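Local coordinates for protein beta-galactosidase (Trichoderma reesei, PDB 3OG2) that probably hydrolyses terminal non-reducing beta-D-galactose residues in beta-D-galactosides, as a glycoside hydrolase of family 35, at residues Thr260-Gln263 against Asp264-Asn267; Ser32-His36 against Gly37-Val41. All coordinates share one frame; numbering follows the deposited sequence. Where two conformers were deposited one is given.

Both contacts are local pairings along continuous chain in the family 35 region, with centres about 22 Å apart and nearest atoms about 8 Å apart, so neither touches the other. Interaction 2, in the hairpin at 32-41, comes first in sequence and is partly buried; interaction 1, at 260-267, lies mostly at the surface on a barrel helix. They hold different elements: cross-strand bonds close a hairpin leading into a barrel strand, whereas i+4 to i backbone bonds wind one helix. The chemistry follows from this. The helix aligns side chains one turn apart, including a hydroxyl-carboxylate and an amide-amide bond, while the hairpin sets an arginine against a phenylalanine and uses two bridging waters.

Interaction 1: Thr260-Gln263 against Asp264-Asn267; sequences TWRQ and DHLN
The chain from Thr260 to Asn267 makes four successive i+4 to i backbone hydrogen bonds, from Asp264 N to Thr260 O (2.8 Å) through Asn267 N to Gln263 O, as expected of the first turns of an alpha helix. The side chains repeat this spacing. Thr260 OG1 donates to Asp264 OD2 at 2.7 Å, coming from above the carboxylate plane, 37° out of it. Asp264 CG stands beside its own backbone N and anti to the carbonyl carbon (chi1 -66°), which turns the carboxylate back toward Thr260. The same OD2 also lies near the plane of the Trp261 indole, 3.5 Å from its edge atom CD1. An alanine in place of Asp264 would probably leave the Thr260 hydroxyl without this acceptor and its side chain freer to turn. Two residues further along, Leu266 CD1 rests over a face of the Arg262 guanidinium, offset toward its rim and 3.8 Å from Arg262 NE. Gln263 bends at chi2 (59°), bringing its NE2 to Asn267 OD1 at 2.9 Å; the acceptor lies in the plane of the donor amide, although the donor itself sits well above the carbonyl plane of Asn267. Trp261 projects off the helix, meets His237 edge-to-face and packs on Leu276 and Phe279. Its side chain is about 9 Å from that of Glu278, a galactose-binding residue. The helix lies between strands 236-239 and 275-280 in a beta-alpha-beta unit of the TIM barrel.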
ATOM      1  N   THR A 260     -18.589 -16.249   9.160  1.00 12.09           N
ATOM      2  CA  THR A 260     -19.990 -15.811   9.161  1.00 14.30           C
ATOM      3  C   THR A 260     -20.351 -14.904   8.022  1.00 11.25           C
ATOM      4  O   THR A 260     -21.485 -14.447   7.957  1.00 11.96           O
ATOM      5  CB  THR A 260     -20.322 -15.055  10.477  1.00 15.90           C
ATOM      6  OG1 THR A 260     -19.566 -13.864  10.521  1.00 20.41           O
ATOM      7  CG2 THR A 260     -19.919 -15.886  11.709  1.00 22.09           C
ATOM      8  N   TRP A 261     -19.423 -14.603   7.099  1.00 10.86           N
ATOM      9  CA  TRP A 261     -19.681 -13.483   6.199  1.00 10.24           C
ATOM     10  C   TRP A 261     -20.733 -13.783   5.132  1.00  9.12           C
ATOM     11  O   TRP A 261     -21.391 -12.820   4.687  1.00  9.62           O
ATOM     12  CB  TRP A 261     -18.343 -13.011   5.634  1.00  9.78           C
ATOM     13  CG  TRP A 261     -17.513 -12.261   6.614  1.00 10.09           C
ATOM     14  CD1 TRP A 261     -17.861 -11.783   7.832  1.00 11.13           C
ATOM     15  CD2 TRP A 261     -16.130 -11.890   6.435  1.00  9.36           C
ATOM     16  NE1 TRP A 261     -16.801 -11.144   8.447  1.00 11.38           N
ATOM     17  CE2 TRP A 261     -15.732 -11.195   7.588  1.00  9.20           C
ATOM     18  CE3 TRP A 261     -15.223 -12.109   5.366  1.00  8.74           C
ATOM     19  CZ2 TRP A 261     -14.437 -10.671   7.761  1.00  9.22           C
ATOM     20  CZ3 TRP A 261     -13.949 -11.591   5.543  1.00  9.87           C
ATOM     21  CH2 TRP A 261     -13.562 -10.895   6.708  1.00 10.36           C
ATOM     22  N   ARG A 262     -20.859 -15.028   4.674  1.00 10.60           N
ATOM     23  CA  ARG A 262     -21.937 -15.292   3.701  1.00 10.35           C
ATOM     24  C   ARG A 262     -23.281 -14.990   4.344  1.00 11.24           C
ATOM     25  O   ARG A 262     -24.145 -14.311   3.794  1.00 12.56           O
ATOM     26  CB  ARG A 262     -21.827 -16.750   3.236  1.00 12.11           C
ATOM     27  CG  ARG A 262     -23.064 -17.200   2.474  1.00 11.26           C
ATOM     28  CD  ARG A 262     -23.225 -16.439   1.148  1.00 15.09           C
ATOM     29  NE  ARG A 262     -24.414 -17.026   0.470  1.00 16.85           N
ATOM     30  CZ  ARG A 262     -25.121 -16.522  -0.514  1.00 15.88           C
ATOM     31  NH1 ARG A 262     -24.727 -15.323  -0.993  1.00 15.66           N
ATOM     32  NH2 ARG A 262     -26.171 -17.220  -0.958  1.00 19.90           N
ATOM     33  N   GLN A 263     -23.519 -15.528   5.545  1.00 12.12           N
ATOM     34  CA  GLN A 263     -24.800 -15.273   6.235  1.00 11.93           C
ATOM     35  C   GLN A 263     -24.934 -13.803   6.623  1.00 11.21           C
ATOM     36  O   GLN A 263     -26.042 -13.244   6.493  1.00 12.51           O
ATOM     37  CB  GLN A 263     -24.927 -16.125   7.505  1.00 13.94           C
ATOM     38  CG  GLN A 263     -26.363 -16.013   8.053  1.00 21.33           C
ATOM     39  CD  GLN A 263     -27.429 -16.475   7.047  1.00 26.60           C
ATOM     40  OE1 GLN A 263     -27.334 -17.578   6.502  1.00 29.80           O
ATOM     41  NE2 GLN A 263     -28.473 -15.650   6.803  1.00 25.30           N
ATOM     42  N   ASP A 264     -23.867 -13.164   7.081  1.00 10.83           N
ATOM     43  CA  ASP A 264     -23.978 -11.730   7.386  1.00 11.49           C
ATOM     44  C   ASP A 264     -24.387 -10.971   6.121  1.00 10.48           C
ATOM     45  O   ASP A 264     -25.186 -10.054   6.205  1.00 12.07           O
ATOM     46  CB  ASP A 264     -22.643 -11.193   7.861  1.00 12.63           C
ATOM     47  CG  ASP A 264     -22.173 -11.739   9.178  1.00 12.53           C
ATOM     48  OD1 ASP A 264     -23.049 -12.108  10.026  1.00 17.47           O
ATOM     49  OD2 ASP A 264     -20.946 -11.765   9.423  1.00 14.87           O
ATOM     50  N   HIS A 265     -23.856 -11.360   4.971  1.00  9.14           N
ATOM     51  CA  HIS A 265     -24.175 -10.669   3.718  1.00 10.16           C
ATOM     52  C   HIS A 265     -25.651 -10.820   3.401  1.00 10.22           C
ATOM     53  O   HIS A 265     -26.382  -9.879   3.042  1.00 11.72           O
ATOM     54  CB  HIS A 265     -23.303 -11.280   2.586  1.00 10.65           C
ATOM     55  CG  HIS A 265     -23.751 -10.629   1.297  1.00  9.81           C
ATOM     56  ND1 HIS A 265     -23.595  -9.268   1.101  1.00 10.29           N
ATOM     57  CD2 HIS A 265     -24.384 -11.107   0.215  1.00 10.69           C
ATOM     58  CE1 HIS A 265     -24.121  -8.963  -0.112  1.00  9.87           C
ATOM     59  NE2 HIS A 265     -24.593 -10.060  -0.659  1.00 11.08           N
ATOM     60  N   LEU A 266     -26.160 -12.053   3.531  1.00 11.24           N
ATOM     61  CA  LEU A 266     -27.581 -12.279   3.304  1.00 12.19           C
ATOM     62  C   LEU A 266     -28.438 -11.534   4.300  1.00 12.28           C
ATOM     63  O   LEU A 266     -29.549 -11.137   3.950  1.00 15.12           O
ATOM     64  CB  LEU A 266     -27.883 -13.769   3.417  1.00 14.03           C
ATOM     65  CG  LEU A 266     -27.265 -14.579   2.245  1.00 15.11           C
ATOM     66  CD1 LEU A 266     -27.445 -16.072   2.531  1.00 19.38           C
ATOM     67  CD2 LEU A 266     -27.803 -14.120   0.897  1.00 21.47           C
ATOM     68  N   ASN A 267     -27.960 -11.344   5.527  1.00 12.49           N
ATOM     69  CA  ASN A 267     -28.759 -10.643   6.530  1.00 13.19           C
ATOM     70  C   ASN A 267     -28.788  -9.144   6.262  1.00 12.01           C
ATOM     71  O   ASN A 267     -29.767  -8.420   6.540  1.00 19.05           O
ATOM     72  CB  ASN A 267     -28.154 -10.872   7.910  1.00 14.59           C
ATOM     73  CG  ASN A 267     -28.318 -12.262   8.422  1.00 17.74           C
ATOM     74  OD1 ASN A 267     -29.166 -13.022   7.915  1.00 21.14           O
ATOM     75  ND2 ASN A 267     -27.512 -12.630   9.411  1.00 22.44           N
TER

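Interaction 2: Ser32-His36 against Gly37-Val41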
ATOM      1  N   SER A  32     -23.147  -9.851  -8.739  1.00  8.95           N
ATOM      2  CA  SER A  32     -21.916  -9.169  -9.203  1.00  8.63           C
ATOM      3  C   SER A  32     -22.237  -7.790  -9.706  1.00  7.51           C
ATOM      4  O   SER A  32     -23.385  -7.425 -10.000  1.00  9.09           O
ATOM      5  CB  SER A  32     -21.224  -9.976 -10.315  1.00  9.36           C
ATOM      6  OG  SER A  32     -21.954  -9.907 -11.539  1.00 10.20           O
ATOM      7  N   LEU A  33     -21.156  -7.019  -9.852  1.00  8.46           N
ATOM      8  CA  LEU A  33     -21.174  -5.877 -10.756  1.00  8.38           C
ATOM      9  C   LEU A  33     -21.297  -6.326 -12.186  1.00  9.00           C
ATOM     10  O   LEU A  33     -20.911  -7.440 -12.584  1.00  9.79           O
ATOM     11  CB  LEU A  33     -19.840  -5.135 -10.485  1.00 11.01           C
ATOM     12  CG  LEU A  33     -19.860  -3.649 -10.542  1.00 12.77           C
ATOM     13  CD1 LEU A  33     -20.693  -3.105  -9.367  1.00 12.12           C
ATOM     14  CD2 LEU A  33     -18.469  -3.090 -10.503  1.00 11.49           C
ATOM     15  N   PHE A  34     -21.789  -5.423 -13.001  1.00 10.06           N
ATOM     16  CA  PHE A  34     -21.728  -5.513 -14.457  1.00 10.08           C
ATOM     17  C   PHE A  34     -21.022  -4.272 -14.973  1.00  9.64           C
ATOM     18  O   PHE A  34     -21.358  -3.145 -14.518  1.00 12.47           O
ATOM     19  CB  PHE A  34     -23.127  -5.548 -15.067  1.00 11.22           C
ATOM     20  CG  PHE A  34     -24.016  -6.746 -14.808  1.00 11.31           C
ATOM     21  CD1 PHE A  34     -24.501  -7.001 -13.541  1.00 11.86           C
ATOM     22  CD2 PHE A  34     -24.364  -7.608 -15.849  1.00 12.51           C
ATOM     23  CE1 PHE A  34     -25.323  -8.095 -13.263  1.00 13.89           C
ATOM     24  CE2 PHE A  34     -25.242  -8.663 -15.565  1.00 13.49           C
ATOM     25  CZ  PHE A  34     -25.761  -8.884 -14.318  1.00 14.08           C
ATOM     26  N   VAL A  35     -20.084  -4.434 -15.878  1.00  9.42           N
ATOM     27  CA  VAL A  35     -19.403  -3.318 -16.500  1.00  9.51           C
ATOM     28  C   VAL A  35     -19.653  -3.437 -18.004  1.00 10.81           C
ATOM     29  O   VAL A  35     -19.309  -4.476 -18.603  1.00 11.46           O
ATOM     30  CB  VAL A  35     -17.891  -3.309 -16.119  1.00 10.60           C
ATOM     31  CG1 VAL A  35     -17.192  -2.171 -16.921  1.00 13.08           C
ATOM     32  CG2 VAL A  35     -17.649  -3.159 -14.634  1.00 11.21           C
ATOM     33  N   HIS A  36     -20.270  -2.421 -18.613  1.00 11.33           N
ATOM     34  CA  HIS A  36     -20.675  -2.487 -20.006  1.00 12.90           C
ATOM     35  C   HIS A  36     -21.498  -3.764 -20.248  1.00 13.58           C
ATOM     36  O   HIS A  36     -21.415  -4.375 -21.308  1.00 16.95           O
ATOM     37  CB  HIS A  36     -19.472  -2.430 -20.940  1.00 14.44           C
ATOM     38  CG  HIS A  36     -18.667  -1.169 -20.944  1.00 16.74           C
ATOM     39  ND1 HIS A  36     -19.212   0.035 -21.347  1.00 20.59           N
ATOM     40  CD2 HIS A  36     -17.388  -0.841 -20.637  1.00 21.79           C
ATOM     41  CE1 HIS A  36     -18.315   1.022 -21.287  1.00 24.17           C
ATOM     42  NE2 HIS A  36     -17.187   0.509 -20.854  1.00 24.81           N
ATOM     43  N   GLY A  37     -22.334  -4.150 -19.270  1.00 13.01           N
ATOM     44  CA  GLY A  37     -23.254  -5.260 -19.508  1.00 15.00           C
ATOM     45  C   GLY A  37     -22.614  -6.607 -19.244  1.00 14.22           C
ATOM     46  O   GLY A  37     -23.345  -7.621 -19.394  1.00 14.89           O
ATOM     47  N   GLU A  38     -21.364  -6.687 -18.843  1.00 10.67           N
ATOM     48  CA  GLU A  38     -20.660  -7.934 -18.646  1.00 10.38           C
ATOM     49  C   GLU A  38     -20.529  -8.189 -17.151  1.00 10.02           C
ATOM     50  O   GLU A  38     -19.992  -7.314 -16.448  1.00 10.32           O
ATOM     51  CB  GLU A  38     -19.238  -7.834 -19.265  1.00 12.53           C
ATOM     52  CG  GLU A  38     -18.443  -9.123 -19.076  1.00 13.98           C
ATOM     53  CD  GLU A  38     -16.987  -9.039 -19.477  1.00 12.92           C
ATOM     54  OE1 GLU A  38     -16.439  -7.951 -19.746  1.00 14.78           O
ATOM     55  OE2 GLU A  38     -16.357 -10.133 -19.567  1.00 13.32           O
ATOM     56  N   ARG A  39     -20.958  -9.349 -16.679  1.00  9.58           N
ATOM     57  CA  ARG A  39     -20.675  -9.695 -15.283  1.00  9.64           C
ATOM     58  C   ARG A  39     -19.174  -9.813 -15.072  1.00  9.41           C
ATOM     59  O   ARG A  39     -18.476 -10.378 -15.945  1.00 11.08           O
ATOM     60  CB  ARG A  39     -21.275 -11.056 -14.913  1.00 10.18           C
ATOM     61  CG  ARG A  39     -22.798 -11.030 -14.746  1.00 11.37           C
ATOM     62  CD  ARG A  39     -23.167 -12.360 -14.088  1.00 12.31           C
ATOM     63  NE  ARG A  39     -24.621 -12.433 -13.875  1.00 12.51           N
ATOM     64  CZ  ARG A  39     -25.286 -11.867 -12.880  1.00 11.11           C
ATOM     65  NH1 ARG A  39     -24.618 -11.117 -11.956  1.00 11.06           N
ATOM     66  NH2 ARG A  39     -26.604 -12.043 -12.822  1.00 13.54           N
ATOM     67  N   VAL A  40     -18.685  -9.374 -13.927  1.00  8.71           N
ATOM     68  CA  VAL A  40     -17.242  -9.441 -13.655  0.50  8.64           C
ATOM     69  C   VAL A  40     -17.043  -9.729 -12.180  1.00  8.31           C
ATOM     70  O   VAL A  40     -17.855  -9.322 -11.340  1.00 11.02           O
ATOM     71  CB  VAL A  40     -16.563  -8.158 -14.129  0.50 10.29           C
ATOM     72  CG1 VAL A  40     -17.158  -6.901 -13.453  0.50 13.26           C
ATOM     73  CG2 VAL A  40     -15.044  -8.182 -13.900  0.50 13.24           C
ATOM     74  N   VAL A  41     -15.970 -10.431 -11.847  1.00  8.02           N
ATOM     75  CA  VAL A  41     -15.459 -10.497 -10.496  1.00  8.42           C
ATOM     76  C   VAL A  41     -14.493  -9.329 -10.382  1.00  7.97           C
ATOM     77  O   VAL A  41     -13.463  -9.326 -11.108  1.00  8.88           O
ATOM     78  CB  VAL A  41     -14.758 -11.826 -10.183  1.00  9.68           C
ATOM     79  CG1 VAL A  41     -14.102 -11.763  -8.783  1.00 11.75           C
ATOM     80  CG2 VAL A  41     -15.706 -12.989 -10.286  1.00 12.87           C
TER
HETATM   81  O   HOH W   1     -18.555  -7.869  -9.163  1.00  8.75           O
HETATM   82  O   HOH W   2     -16.877  -5.280 -19.782  1.00 25.15           O
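Leu33 O is gripped from opposite faces of its carbonyl plane, by Ser32 OG at 2.9 Å on one and by Val40 N at a longer 3.2 Å on the other. It belongs to a tight beta hairpin whose two-residue loop, His36-Gly37, forms a type I' turn. Both loop residues have positive phi, and at Gly37 a beta carbon would collide with His36 O. Val35 and Glu38 close the turn as an antiparallel hydrogen-bonded pair, with Val35 N 2.9 Å from Glu38 O and Glu38 N returning a bond to Val35 O. Next along the strands, Phe34 and Arg39 form a non-hydrogen-bonded pair whose side chains run alongside each other on one face. The Arg39 chain, extended from CG to NE (chi3 180°), runs beside Phe34 and sets CG over one face of the ring, toward its rim, in a CH-pi contact 3.8 Å from the centroid of the Phe34 ring. Farther out, Phe34 CZ sits over the centre of the guanidinium, 3.3 Å from Arg39 CZ, but the two planes are 46° apart, so the groups are not stacked in parallel. Arg39 NH1 donates to Ser32 OG at 3.0 Å within the guanidinium plane, and the hydroxyl in turn donates its hydrogen bond to Leu33 O; NH2 is salt-bridged to Asp29. On the other face, Val35 CG2 meets Val40 CG1, while the Glu38 carboxylate reaches the backbone N atoms of Leu576 and Met577. The second strand runs on as 38-47, flanked in parallel by 72-76 and 318-321 in the TIM barrel. At the end remote from the turn, a water accepts from Leu33 N at 2.8 Å and donates to Val40 O at 2.7 Å.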